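Local atomic coordinates of ribosomal protein s2-related protein (Deinococcus radiodurans, PDB entry 2JH3), a protein that binds a 4Fe-4S iron-sulfur cluster and may act as a chelatase that inserts iron into sirohydrochlorin. Residues E28-R33 with G37-D42; G117-M122 with L258-E263; G329-T334 with L368-P373; A130-P135 with G248-V253; G100-R103 with R108-R111. All coordinates share one frame; numbering follows the deposited sequence.

Interaction 1 (E28-R33 with G37-D42); sequences EALRGR and GHLPYD
Arg-33 and His-38 meet where helix 18-35 gives way to the loop that runs into strand 43-48. The polar part is backbone only: His-38 N donates to Arg-33 O at 2.8 Å, with the bond bent to 133° at the hydrogen. Gly-37 N lies near the same oxygen, but its angle is too poor for a bond. Gly-37 is where the chain leaves the helix, and its positive phi of 78° turns the backbone so that His-38 can reach back to the carbonyl of Arg-33. His-38 in turn centres an inverse gamma turn.

The rest is packing. The stem of Arg-33 runs beside the carbonyl of His-38, with Arg-33 CB 3.5 Å from His-38 O; its extended chain carries the guanidinium onward to a salt bridge with Glu-255. Leu-39 has its CG anti to the backbone N (chi1 -161°), which aims its two methyls at the helix: CD2 sits 3.6 Å from Leu-30 O, and CD1 comes within 4.1 Å of Leu-30 CD2. The two leucine side chains cross at about a right angle.

Leu-30 also touches Leu-6 of strand 5-10, and both leucines rest on Leu-258, so the joint between helix and loop lies against strand 5-10 and helix 253-262.

Interaction 2 (G117-M122 with L258-E263); sequences GAHPGM and LALAAE
The type I beta turn that opens at His-119 and leads into helix 122-133 meets the C-terminal end of helix 253-262 through one imidazole, that of His-119, set among Ala-259, Leu-260 and Glu-263. The ring is brought there by a first torsion that places CG anti to the backbone N (chi1 -166°). Its NE2 lies 3.5 Å from Ala-259 CB, while ND1 comes to 3.9 Å from Leu-260 CG. Leu-260 N stands over one face, and Pro-120 CD covers the other, so the imidazole is held between the helix backbone and its own proline neighbour.

Glu-263, the first residue past the helix, approaches from the opposite direction and sets its carboxyl carbon at the ring edge. The carboxylate is turned 59° from the imidazole plane and accepts only a weak hydrogen bond, from His-119 ND1 to Glu-263 OE1 at 3.4 Å; OE2 sits nearer the carbon, 3.2 Å from His-119 CE1. With an alanine here in place of Glu-263, His-119 ND1 would probably lose this weak acceptor and the ring edge its carboxylate neighbour, leaving a gap there. The turn itself is closed by Met-122 N to His-119 O at 2.9 Å, and a side chain on Gly-121 would run into His-119 CD2.

Helix 253-262 follows the last strand of the second sheet, yet Leu-260 rests on Val-70 of the first; helix 122-133 follows the first sheet, yet its Ala-130 packs on strand 207-211 of the second. Such an exchange of helices between two alpha/beta domains is consistent with the two-domain chelatase fold.

Interaction 3 (G329-T334 with L368-P373); sequences GLRDLT and LELLYP
Leu-371, Arg-331 and Leu-370 carry most of this contact, where the C-terminal ends of helices 327-333 and 361-371 come close enough for the CA atoms of Arg-331 and Leu-371 to stand 5.5 Å apart. Leu-371 works through one methyl. With CG anti to the backbone N (chi1 174°), its CD1 is brought across Thr-334 at about a right angle, 3.6 Å from Thr-334 OG1 and 3.7 Å from Thr-334 CG2. The same methyl is also met, more loosely, by Leu-330 CD1 at 4.4 Å. Thr-334 OG1 is itself bonded to Leu-330 O at 2.8 Å, which fixes the hydroxyl against the last turn of its helix.

Arg-331 and Leu-370 touch near their roots: Arg-331 CB lies 3.9 Å from Leu-370 CB, and Arg-331 CG is only slightly farther off. The arginine chain then bends twice and turns its charged end back along its own helix. There NH1 makes a salt bridge to Asp-332 OD1 at 2.7 Å; the oxygen lies in the guanidinium plane and is met on its syn side, but 31° out of the carboxylate plane. The contact between the helices is mostly hydrocarbon; the main partner of the charge is Asp-332, with Glu-46 a long, weak second.

Arg-346 joins the two ends, giving hydrogen bonds to Arg-331 O, Thr-334 OG1 and Leu-371 O. Leu-330 reaches Trp-355 and Ala-357 while Leu-371 reaches Val-297, which makes this the buried packing of two helices on a mixed sheet, in the DR2241 stabilising domain.

Interaction 4 (A130-P135 with G248-V253); sequences ARDTLP and GEHPAV
His-250 has its CG anti to the backbone N (chi1 -162°), which carries the ring out from the loop toward helix 122-133; Asp-132, its CG anti to the carbonyl carbon, holds a carboxylate out to meet it. The two side chains cross at about a right angle, and one bond makes the contact: His-250 NE2 donates to Asp-132 OD2 at 2.7 Å, nearly straight at 171°. The oxygen lies at the ring edge, close to the imidazole plane, but the histidine comes to it from above the carboxylate plane, 41° out of it.

The other ring nitrogen is in use as well. His-250 ND1 accepts from Ala-252 N at 3.3 Å, well off the ring plane, while Pro-251 CD covers one face. Both nitrogens are thus engaged, and the rotation of the ring is fixed from its two ends. Ala-128 and Gln-129 of helix 122-133 also touch the histidine.

His-250 opens a type I beta turn, closed by Val-253 N to His-250 O at 3.0 Å, just ahead of helix 253-262. This is a surface His-carboxylate hydrogen bond combined with a capping bond at a helix entrance, and it ties together helices 122-133 and 253-262 of the chelatase-like pair of domains.

Interaction 5 (G100-R103 with R108-R111); sequences GVVR and RRVR
Val-102 lies beneath Arg-109 and beside Arg-111 in the beta hairpin of strands 101-105 and 108-112, whose short segments run antiparallel at 169°. The guanidinium of Arg-109 turns one face to the valine, with Val-102 CG1 under its rim and Val-102 CG2 3.9 Å from Arg-109 NH2. An extended chain with CG anti to the backbone N (chi1 -169°) carries the guanidinium diagonally across to Val-102 on the other strand. Arg-111, the cross-strand partner of Val-102 in a non-hydrogen-bonded pair, crosses it obliquely, Arg-111 CG standing 3.9 Å from Val-102 CG2. Trimming Val-102 to an alanine removes both methyls, and the guanidinium of Arg-109 is likely to lose the surface it lies on and be set freer to turn.

Beyond the valine, Arg-111 bends at chi3 and sends its NH2 to Ala-261 O, a probable hydrogen bond, and its NE to Gly-99 O. Gly-100 suits this path, since a CB there would collide with Arg-111 CG.

Arg-103 and Val-110 form a hydrogen-bonded pair on the other face: Arg-103 N to Val-110 O and Val-110 N to Arg-103 O, each 2.9 Å. The side chain of Arg-103 then leads away from its partner and curls back to its own strand, where NH1 binds Val-102 O at 2.9 Å from above the carbonyl plane and Val-101 CG1 covers one guanidinium face. Val-110 instead packs on Val-67 and Val-69 of strand 66-71. Between the paired residues the backbones also make CA-H...O contacts, among them Arg-111 CA to Val-101 O at 3.3 Å.

In the fold
Helix 253-262 meets four of the contacts. Interaction 2 lies at its end, interaction 4 at its entrance, and interaction 1 touches it through Leu-258, packed on Leu-30 and Leu-39. Interaction 5 joins it from the first sheet, where Arg-111 NH2 probably bonds Ala-261 O. Interaction 3 belongs to the stabilising domain, its centre about 19 Å from that of interaction 1. It is the buried one, and mostly hydrocarbon carries it. Interactions 1 and 4 are at the surface and rest on a backbone bond and a His-carboxylate hydrogen bond respectively. Interactions 2 and 5 are partly buried: one depends on a packed imidazole, the other on strand pairing and an arginine lying over a valine.

Interaction 1 (E28-R33 with G37-D42)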
# COMPACT_ATOMS: atom_id res chain seq x y z
N GLU A 28 28.58 6.07 8.53
CA GLU A 28 28.74 7.43 8.08
C GLU A 28 29.99 8.10 8.70
O GLU A 28 30.71 8.79 8.00
CB GLU A 28 27.45 8.25 8.30
CG GLU A 28 27.62 9.70 7.69
CD GLU A 28 26.44 10.63 7.82
OE1 GLU A 28 26.56 11.79 7.34
OE2 GLU A 28 25.39 10.23 8.39
N ALA A 29 30.29 7.88 9.99
CA ALA A 29 31.47 8.48 10.61
C ALA A 29 32.79 8.03 9.94
O ALA A 29 33.71 8.81 9.74
CB ALA A 29 31.50 8.12 12.10
N LEU A 30 32.84 6.74 9.62
CA LEU A 30 33.97 6.11 9.05
C LEU A 30 34.14 6.50 7.58
O LEU A 30 35.28 6.64 7.09
CB LEU A 30 33.83 4.59 9.21
CG LEU A 30 34.03 3.98 10.59
CD1 LEU A 30 33.94 2.46 10.57
CD2 LEU A 30 35.33 4.41 11.14
N ARG A 31 33.05 6.72 6.86
CA ARG A 31 33.19 7.27 5.48
C ARG A 31 33.76 8.68 5.47
O ARG A 31 34.48 9.03 4.55
CB ARG A 31 31.86 7.32 4.71
CG ARG A 31 31.26 6.02 4.42
CD ARG A 31 29.94 6.20 3.68
NE ARG A 31 29.26 4.93 3.74
CZ ARG A 31 28.06 4.72 4.28
NH1 ARG A 31 27.36 5.76 4.79
NH2 ARG A 31 27.58 3.51 4.36
N GLY A 32 33.34 9.50 6.43
CA GLY A 32 33.89 10.85 6.60
C GLY A 32 35.40 10.86 6.74
O GLY A 32 36.08 11.66 6.11
N ARG A 33 35.93 9.95 7.56
CA ARG A 33 37.39 9.76 7.78
C ARG A 33 38.13 9.29 6.51
O ARG A 33 39.29 9.66 6.28
CB ARG A 33 37.64 8.65 8.80
CG ARG A 33 37.53 8.94 10.26
CD ARG A 33 37.80 7.59 10.92
NE ARG A 33 37.99 7.56 12.36
CZ ARG A 33 37.04 7.86 13.24
NH1 ARG A 33 35.83 8.27 12.84
NH2 ARG A 33 37.30 7.78 14.54
N GLY A 37 41.37 11.00 4.23
CA GLY A 37 42.50 10.07 4.02
C GLY A 37 42.74 9.05 5.14
O GLY A 37 43.52 8.12 4.98
N HIS A 38 42.05 9.21 6.26
CA HIS A 38 42.37 8.47 7.45
C HIS A 38 41.47 7.23 7.57
O HIS A 38 40.80 7.06 8.60
CB HIS A 38 42.20 9.38 8.68
CG HIS A 38 42.84 10.73 8.52
ND1 HIS A 38 44.21 10.92 8.51
CD2 HIS A 38 42.30 11.96 8.38
CE1 HIS A 38 44.48 12.21 8.35
NE2 HIS A 38 43.33 12.87 8.28
N LEU A 39 41.44 6.39 6.53
CA LEU A 39 40.75 5.08 6.61
C LEU A 39 41.50 4.00 5.84
O LEU A 39 41.79 4.19 4.68
CB LEU A 39 39.30 5.16 6.09
CG LEU A 39 38.35 4.01 6.54
CD1 LEU A 39 37.94 4.21 7.99
CD2 LEU A 39 37.11 3.91 5.69
N PRO A 40 41.75 2.83 6.45
CA PRO A 40 42.30 1.68 5.75
C PRO A 40 41.32 0.88 4.85
O PRO A 40 41.59 -0.31 4.55
CB PRO A 40 42.79 0.77 6.88
CG PRO A 40 42.10 1.21 8.07
CD PRO A 40 41.50 2.54 7.87
N TYR A 41 40.23 1.52 4.40
CA TYR A 41 39.19 0.87 3.58
C TYR A 41 38.79 1.84 2.53
O TYR A 41 38.74 3.04 2.80
CB TYR A 41 37.99 0.49 4.48
CG TYR A 41 38.38 -0.61 5.40
CD1 TYR A 41 38.79 -0.36 6.72
CD2 TYR A 41 38.45 -1.90 4.93
CE1 TYR A 41 39.23 -1.40 7.53
CE2 TYR A 41 38.84 -2.93 5.74
CZ TYR A 41 39.28 -2.67 6.99
OH TYR A 41 39.67 -3.80 7.71
N ASP A 42 38.50 1.35 1.34
CA ASP A 42 38.10 2.23 0.23
C ASP A 42 36.60 2.48 0.08
O ASP A 42 36.21 3.33 -0.74
CB ASP A 42 38.65 1.65 -1.07
CG ASP A 42 40.17 1.48 -0.97
OD1 ASP A 42 40.82 2.52 -1.14
OD2 ASP A 42 40.62 0.37 -0.58

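Interaction 2 (G117-M122 with L258-E263)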
# COMPACT_ATOMS: atom_id res chain seq x y z
N GLY A 117 30.46 -6.17 20.31
CA GLY A 117 30.29 -6.38 21.74
C GLY A 117 31.39 -7.22 22.34
O GLY A 117 31.64 -7.12 23.54
N ALA A 118 32.06 -8.04 21.55
CA ALA A 118 33.20 -8.87 22.05
C ALA A 118 34.57 -8.16 22.19
O ALA A 118 35.49 -8.66 22.83
CB ALA A 118 33.37 -10.12 21.18
N HIS A 119 34.74 -7.04 21.52
CA HIS A 119 36.04 -6.38 21.52
C HIS A 119 36.34 -5.63 22.85
O HIS A 119 35.48 -4.89 23.39
CB HIS A 119 36.22 -5.47 20.33
CG HIS A 119 37.64 -5.03 20.12
ND1 HIS A 119 38.54 -5.73 19.37
CD2 HIS A 119 38.30 -3.94 20.58
CE1 HIS A 119 39.69 -5.09 19.36
NE2 HIS A 119 39.58 -4.00 20.10
N PRO A 120 37.57 -5.83 23.37
CA PRO A 120 37.94 -5.15 24.64
C PRO A 120 37.88 -3.64 24.62
O PRO A 120 37.68 -3.03 25.69
CB PRO A 120 39.32 -5.69 24.97
CG PRO A 120 39.86 -6.31 23.66
CD PRO A 120 38.62 -6.77 22.91
N GLY A 121 38.00 -3.03 23.45
CA GLY A 121 37.76 -1.62 23.26
C GLY A 121 36.40 -1.12 23.75
O GLY A 121 36.21 0.08 23.94
N MET A 122 35.44 -2.01 23.90
CA MET A 122 34.11 -1.60 24.33
C MET A 122 34.12 -1.04 25.75
O MET A 122 33.30 -0.23 26.08
CB MET A 122 33.09 -2.75 24.16
CG MET A 122 32.47 -2.90 22.69
SD MET A 122 31.84 -1.34 21.97
CE MET A 122 30.60 -0.97 23.25
N LEU A 258 36.98 -0.26 13.97
CA LEU A 258 38.30 -0.20 13.28
C LEU A 258 39.32 -1.19 13.84
O LEU A 258 39.99 -1.92 13.08
CB LEU A 258 38.85 1.22 13.28
CG LEU A 258 38.24 2.26 12.32
CD1 LEU A 258 38.96 3.60 12.43
CD2 LEU A 258 38.28 1.81 10.89
N ALA A 259 39.38 -1.26 15.17
CA ALA A 259 40.26 -2.20 15.86
C ALA A 259 39.87 -3.61 15.58
O ALA A 259 40.73 -4.46 15.34
CB ALA A 259 40.28 -1.91 17.38
N LEU A 260 38.58 -3.90 15.58
CA LEU A 260 38.09 -5.22 15.20
C LEU A 260 38.41 -5.61 13.76
O LEU A 260 38.80 -6.72 13.47
CB LEU A 260 36.55 -5.33 15.36
CG LEU A 260 35.98 -6.20 16.43
CD1 LEU A 260 34.46 -6.03 16.42
CD2 LEU A 260 36.39 -7.66 16.41
N ALA A 261 38.16 -4.70 12.84
CA ALA A 261 38.50 -4.91 11.42
C ALA A 261 39.98 -5.23 11.22
O ALA A 261 40.32 -6.08 10.41
CB ALA A 261 38.08 -3.65 10.57
N ALA A 262 40.84 -4.56 11.97
CA ALA A 262 42.28 -4.69 11.81
C ALA A 262 42.80 -6.00 12.38
O ALA A 262 43.61 -6.64 11.74
CB ALA A 262 42.95 -3.53 12.46
N GLU A 263 42.35 -6.40 13.56
CA GLU A 263 42.77 -7.68 14.18
C GLU A 263 42.71 -8.83 13.21
O GLU A 263 41.68 -9.12 12.68
CB GLU A 263 41.86 -8.05 15.35
CG GLU A 263 42.01 -7.12 16.56
CD GLU A 263 41.23 -7.61 17.78
OE1 GLU A 263 40.08 -8.16 17.61
OE2 GLU A 263 41.80 -7.45 18.90

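Interaction 3 (G329-T334 with L368-P373)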
# COMPACT_ATOMS: atom_id res chain seq x y z
N GLY A 329 21.74 11.64 3.51
CA GLY A 329 20.54 12.46 3.55
C GLY A 329 19.38 11.93 2.72
O GLY A 329 18.21 11.99 3.13
N LEU A 330 19.71 11.54 1.50
CA LEU A 330 18.74 10.87 0.61
C LEU A 330 18.15 9.62 1.24
O LEU A 330 16.94 9.43 1.18
CB LEU A 330 19.44 10.50 -0.68
CG LEU A 330 18.69 9.68 -1.74
CD1 LEU A 330 17.38 10.34 -2.05
CD2 LEU A 330 19.50 9.56 -2.98
N ARG A 331 19.01 8.78 1.81
CA ARG A 331 18.63 7.57 2.56
C ARG A 331 17.65 7.84 3.75
O ARG A 331 16.53 7.28 3.84
CB ARG A 331 19.90 6.80 2.98
CG ARG A 331 19.61 5.55 3.86
CD ARG A 331 19.86 5.83 5.36
NE ARG A 331 21.31 5.69 5.61
CZ ARG A 331 22.10 6.55 6.23
NH1 ARG A 331 21.67 7.65 6.79
NH2 ARG A 331 23.36 6.28 6.32
N ASP A 332 18.00 8.85 4.55
CA ASP A 332 17.11 9.28 5.63
C ASP A 332 15.75 9.78 5.10
O ASP A 332 14.72 9.49 5.65
CB ASP A 332 17.72 10.48 6.37
CG ASP A 332 19.01 10.17 7.14
OD1 ASP A 332 19.43 9.01 7.21
OD2 ASP A 332 19.58 11.12 7.71
N LEU A 333 15.74 10.57 4.04
CA LEU A 333 14.49 11.11 3.56
C LEU A 333 13.55 10.07 2.90
O LEU A 333 12.31 10.27 2.83
CB LEU A 333 14.71 12.26 2.59
CG LEU A 333 14.31 13.70 3.00
CD1 LEU A 333 14.54 14.05 4.50
CD2 LEU A 333 15.03 14.71 2.05
N THR A 334 14.10 8.97 2.47
CA THR A 334 13.35 7.90 1.80
C THR A 334 13.15 6.67 2.71
O THR A 334 12.63 5.62 2.28
CB THR A 334 14.07 7.50 0.51
OG1 THR A 334 15.41 7.09 0.76
CG2 THR A 334 14.08 8.66 -0.50
N LEU A 368 22.56 5.73 -4.81
CA LEU A 368 21.66 4.74 -5.39
C LEU A 368 21.67 3.42 -4.67
O LEU A 368 20.63 2.80 -4.59
CB LEU A 368 22.01 4.53 -6.89
CG LEU A 368 21.27 5.19 -8.08
CD1 LEU A 368 20.01 6.01 -7.78
CD2 LEU A 368 22.10 5.90 -9.02
N GLU A 369 22.82 3.01 -4.13
CA GLU A 369 22.90 1.83 -3.32
C GLU A 369 22.16 1.94 -1.97
O GLU A 369 21.58 0.93 -1.54
CB GLU A 369 24.33 1.41 -3.04
CG GLU A 369 24.37 -0.03 -2.56
CD GLU A 369 24.24 -0.99 -3.74
OE1 GLU A 369 25.24 -1.06 -4.50
OE2 GLU A 369 23.18 -1.64 -3.94
N LEU A 370 22.20 3.09 -1.31
CA LEU A 370 21.42 3.23 -0.12
C LEU A 370 19.89 3.41 -0.41
O LEU A 370 19.08 3.12 0.45
CB LEU A 370 21.96 4.38 0.74
CG LEU A 370 23.39 4.26 1.30
CD1 LEU A 370 23.84 5.50 2.02
CD2 LEU A 370 23.63 2.96 2.17
N LEU A 371 19.54 4.01 -1.54
CA LEU A 371 18.17 4.31 -1.90
C LEU A 371 17.42 3.04 -2.33
O LEU A 371 16.30 2.74 -1.90
CB LEU A 371 18.17 5.26 -3.08
CG LEU A 371 16.76 5.56 -3.68
CD1 LEU A 371 15.88 6.27 -2.76
CD2 LEU A 371 16.94 6.44 -4.90
N TYR A 372 18.09 2.28 -3.19
CA TYR A 372 17.53 1.05 -3.72
C TYR A 372 18.59 -0.09 -3.69
O TYR A 372 19.11 -0.48 -4.72
CB TYR A 372 17.03 1.23 -5.17
CG TYR A 372 15.67 1.90 -5.44
CD1 TYR A 372 14.50 1.41 -4.87
CD2 TYR A 372 15.57 2.96 -6.33
CE1 TYR A 372 13.29 1.96 -5.16
CE2 TYR A 372 14.34 3.55 -6.62
CZ TYR A 372 13.18 2.98 -6.08
OH TYR A 372 11.89 3.50 -6.28
N PRO A 373 18.87 -0.64 -2.52
CA PRO A 373 19.89 -1.70 -2.36
C PRO A 373 19.73 -2.88 -3.29
O PRO A 373 18.65 -3.41 -3.40
CB PRO A 373 19.66 -2.17 -0.93
CG PRO A 373 19.08 -1.08 -0.30
CD PRO A 373 18.26 -0.33 -1.23

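Interaction 4 (A130-P135 with G248-V253)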
# COMPACT_ATOMS: atom_id res chain seq x y z
N ALA A 130 29.99 6.96 30.09
CA ALA A 130 29.74 7.19 31.52
C ALA A 130 30.19 8.61 31.89
O ALA A 130 29.41 9.40 32.47
CB ALA A 130 30.47 6.16 32.35
N ARG A 131 31.42 8.95 31.50
CA ARG A 131 32.00 10.26 31.84
C ARG A 131 31.21 11.36 31.23
O ARG A 131 30.98 12.37 31.87
CB ARG A 131 33.45 10.34 31.41
CG ARG A 131 34.34 9.42 32.21
CD ARG A 131 35.81 9.62 31.89
NE ARG A 131 36.10 9.45 30.46
CZ ARG A 131 36.73 8.41 29.89
NH1 ARG A 131 37.20 7.38 30.59
NH2 ARG A 131 36.91 8.42 28.56
N ASP A 132 30.76 11.15 30.00
CA ASP A 132 30.00 12.19 29.30
C ASP A 132 28.64 12.41 29.95
O ASP A 132 28.04 13.47 29.80
CB ASP A 132 29.79 11.82 27.83
CG ASP A 132 31.10 11.80 27.01
OD1 ASP A 132 32.18 12.13 27.58
OD2 ASP A 132 31.02 11.43 25.79
N THR A 133 28.15 11.39 30.63
CA THR A 133 26.81 11.42 31.22
C THR A 133 26.79 12.19 32.58
O THR A 133 25.78 12.80 32.93
CB THR A 133 26.24 9.96 31.31
OG1 THR A 133 26.05 9.44 29.97
CG2 THR A 133 24.94 9.92 32.05
N LEU A 134 27.91 12.18 33.30
CA LEU A 134 28.03 12.93 34.58
C LEU A 134 27.92 14.45 34.45
O LEU A 134 28.29 15.02 33.40
CB LEU A 134 29.37 12.62 35.24
CG LEU A 134 29.67 11.15 35.42
CD1 LEU A 134 31.03 11.00 36.04
CD2 LEU A 134 28.59 10.47 36.29
N PRO A 135 27.42 15.13 35.51
CA PRO A 135 27.38 16.61 35.51
C PRO A 135 28.83 16.99 35.43
O PRO A 135 29.65 16.42 36.17
CB PRO A 135 26.78 16.96 36.88
CG PRO A 135 26.08 15.73 37.31
CD PRO A 135 26.91 14.60 36.79
N GLY A 248 25.98 2.22 22.10
CA GLY A 248 26.04 2.04 20.65
C GLY A 248 25.96 3.36 19.92
O GLY A 248 26.32 3.42 18.77
N GLU A 249 25.47 4.41 20.58
CA GLU A 249 25.30 5.67 19.91
C GLU A 249 26.50 6.62 20.17
O GLU A 249 26.55 7.73 19.64
CB GLU A 249 23.97 6.32 20.32
CG GLU A 249 22.73 5.35 20.52
CD GLU A 249 22.02 4.90 19.23
OE1 GLU A 249 22.72 4.66 18.22
OE2 GLU A 249 20.75 4.78 19.23
N HIS A 250 27.50 6.17 20.92
CA HIS A 250 28.63 7.00 21.25
C HIS A 250 29.72 7.02 20.12
O HIS A 250 30.08 6.01 19.58
CB HIS A 250 29.23 6.50 22.57
CG HIS A 250 30.11 7.51 23.25
ND1 HIS A 250 31.48 7.52 23.10
CD2 HIS A 250 29.81 8.54 24.08
CE1 HIS A 250 31.99 8.54 23.78
NE2 HIS A 250 30.99 9.18 24.37
N PRO A 251 30.31 8.19 19.83
CA PRO A 251 31.27 8.20 18.69
C PRO A 251 32.46 7.28 18.89
O PRO A 251 33.15 6.93 17.94
CB PRO A 251 31.73 9.65 18.60
CG PRO A 251 30.71 10.45 19.47
CD PRO A 251 30.22 9.50 20.49
N ALA A 252 32.70 6.90 20.14
CA ALA A 252 33.85 6.05 20.44
C ALA A 252 33.70 4.67 19.85
O ALA A 252 34.69 3.97 19.70
CB ALA A 252 34.04 5.97 21.95
N VAL A 253 32.48 4.26 19.49
CA VAL A 253 32.33 2.89 18.93
C VAL A 253 33.00 2.74 17.58
O VAL A 253 33.40 1.63 17.25
CB VAL A 253 30.86 2.39 18.88
CG1 VAL A 253 30.34 2.13 20.31
CG2 VAL A 253 29.95 3.39 18.27

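Interaction 5 (G100-R103 with R108-R111)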
# COMPACT_ATOMS: atom_id res chain seq x y z
N GLY A 100 38.81 -13.61 13.08
CA GLY A 100 37.74 -13.88 12.13
C GLY A 100 37.76 -15.23 11.45
O GLY A 100 38.59 -16.04 11.70
N VAL A 101 36.71 -15.45 10.69
CA VAL A 101 36.49 -16.58 9.79
C VAL A 101 36.71 -16.07 8.36
O VAL A 101 36.10 -15.07 7.95
CB VAL A 101 35.05 -17.05 9.91
CG1 VAL A 101 34.74 -18.12 8.86
CG2 VAL A 101 34.81 -17.63 11.27
N VAL A 102 37.59 -16.75 7.64
CA VAL A 102 37.96 -16.35 6.30
C VAL A 102 37.37 -17.35 5.30
O VAL A 102 37.45 -18.56 5.52
CB VAL A 102 39.51 -16.26 6.17
CG1 VAL A 102 39.91 -16.11 4.72
CG2 VAL A 102 40.04 -15.11 6.97
N ARG A 103 36.74 -16.84 4.22
CA ARG A 103 36.14 -17.67 3.19
C ARG A 103 36.39 -17.03 1.81
O ARG A 103 36.52 -15.81 1.67
CB ARG A 103 34.61 -17.83 3.34
CG ARG A 103 34.13 -18.54 4.62
CD ARG A 103 34.30 -20.05 4.57
NE ARG A 103 33.88 -20.74 5.80
CZ ARG A 103 34.69 -21.03 6.81
NH1 ARG A 103 35.98 -20.72 6.78
NH2 ARG A 103 34.21 -21.67 7.85
N ARG A 108 35.28 -13.04 -4.07
CA ARG A 108 35.79 -12.28 -2.94
C ARG A 108 36.38 -13.13 -1.81
O ARG A 108 35.89 -14.23 -1.52
CB ARG A 108 34.66 -11.43 -2.38
CG ARG A 108 33.97 -10.60 -3.45
CD ARG A 108 33.02 -9.64 -2.84
NE ARG A 108 32.39 -8.71 -3.79
CZ ARG A 108 31.37 -9.02 -4.60
NH1 ARG A 108 30.92 -10.26 -4.63
NH2 ARG A 108 30.84 -8.09 -5.41
N ARG A 109 37.45 -12.60 -1.21
CA ARG A 109 37.90 -13.01 0.09
C ARG A 109 37.18 -12.21 1.16
O ARG A 109 37.31 -11.01 1.25
CB ARG A 109 39.36 -12.75 0.22
CG ARG A 109 39.97 -13.39 1.41
CD ARG A 109 41.32 -12.75 1.62
NE ARG A 109 42.07 -13.37 2.71
CZ ARG A 109 42.15 -12.90 3.96
NH1 ARG A 109 41.50 -11.79 4.33
NH2 ARG A 109 42.91 -13.56 4.85
N VAL A 110 36.42 -12.91 1.98
CA VAL A 110 35.62 -12.34 3.03
C VAL A 110 36.18 -12.82 4.36
O VAL A 110 36.33 -14.02 4.58
CB VAL A 110 34.16 -12.88 2.92
CG1 VAL A 110 33.25 -12.17 3.90
CG2 VAL A 110 33.65 -12.74 1.49
N ARG A 111 36.41 -11.86 5.25
CA ARG A 111 36.71 -12.11 6.67
C ARG A 111 35.56 -11.58 7.54
O ARG A 111 35.25 -10.39 7.52
CB ARG A 111 38.02 -11.42 7.03
CG ARG A 111 38.58 -11.77 8.36
CD ARG A 111 40.04 -11.24 8.48
NE ARG A 111 40.10 -10.46 9.71
CZ ARG A 111 40.20 -9.14 9.78
NH1 ARG A 111 40.32 -8.37 8.69
NH2 ARG A 111 40.19 -8.60 10.98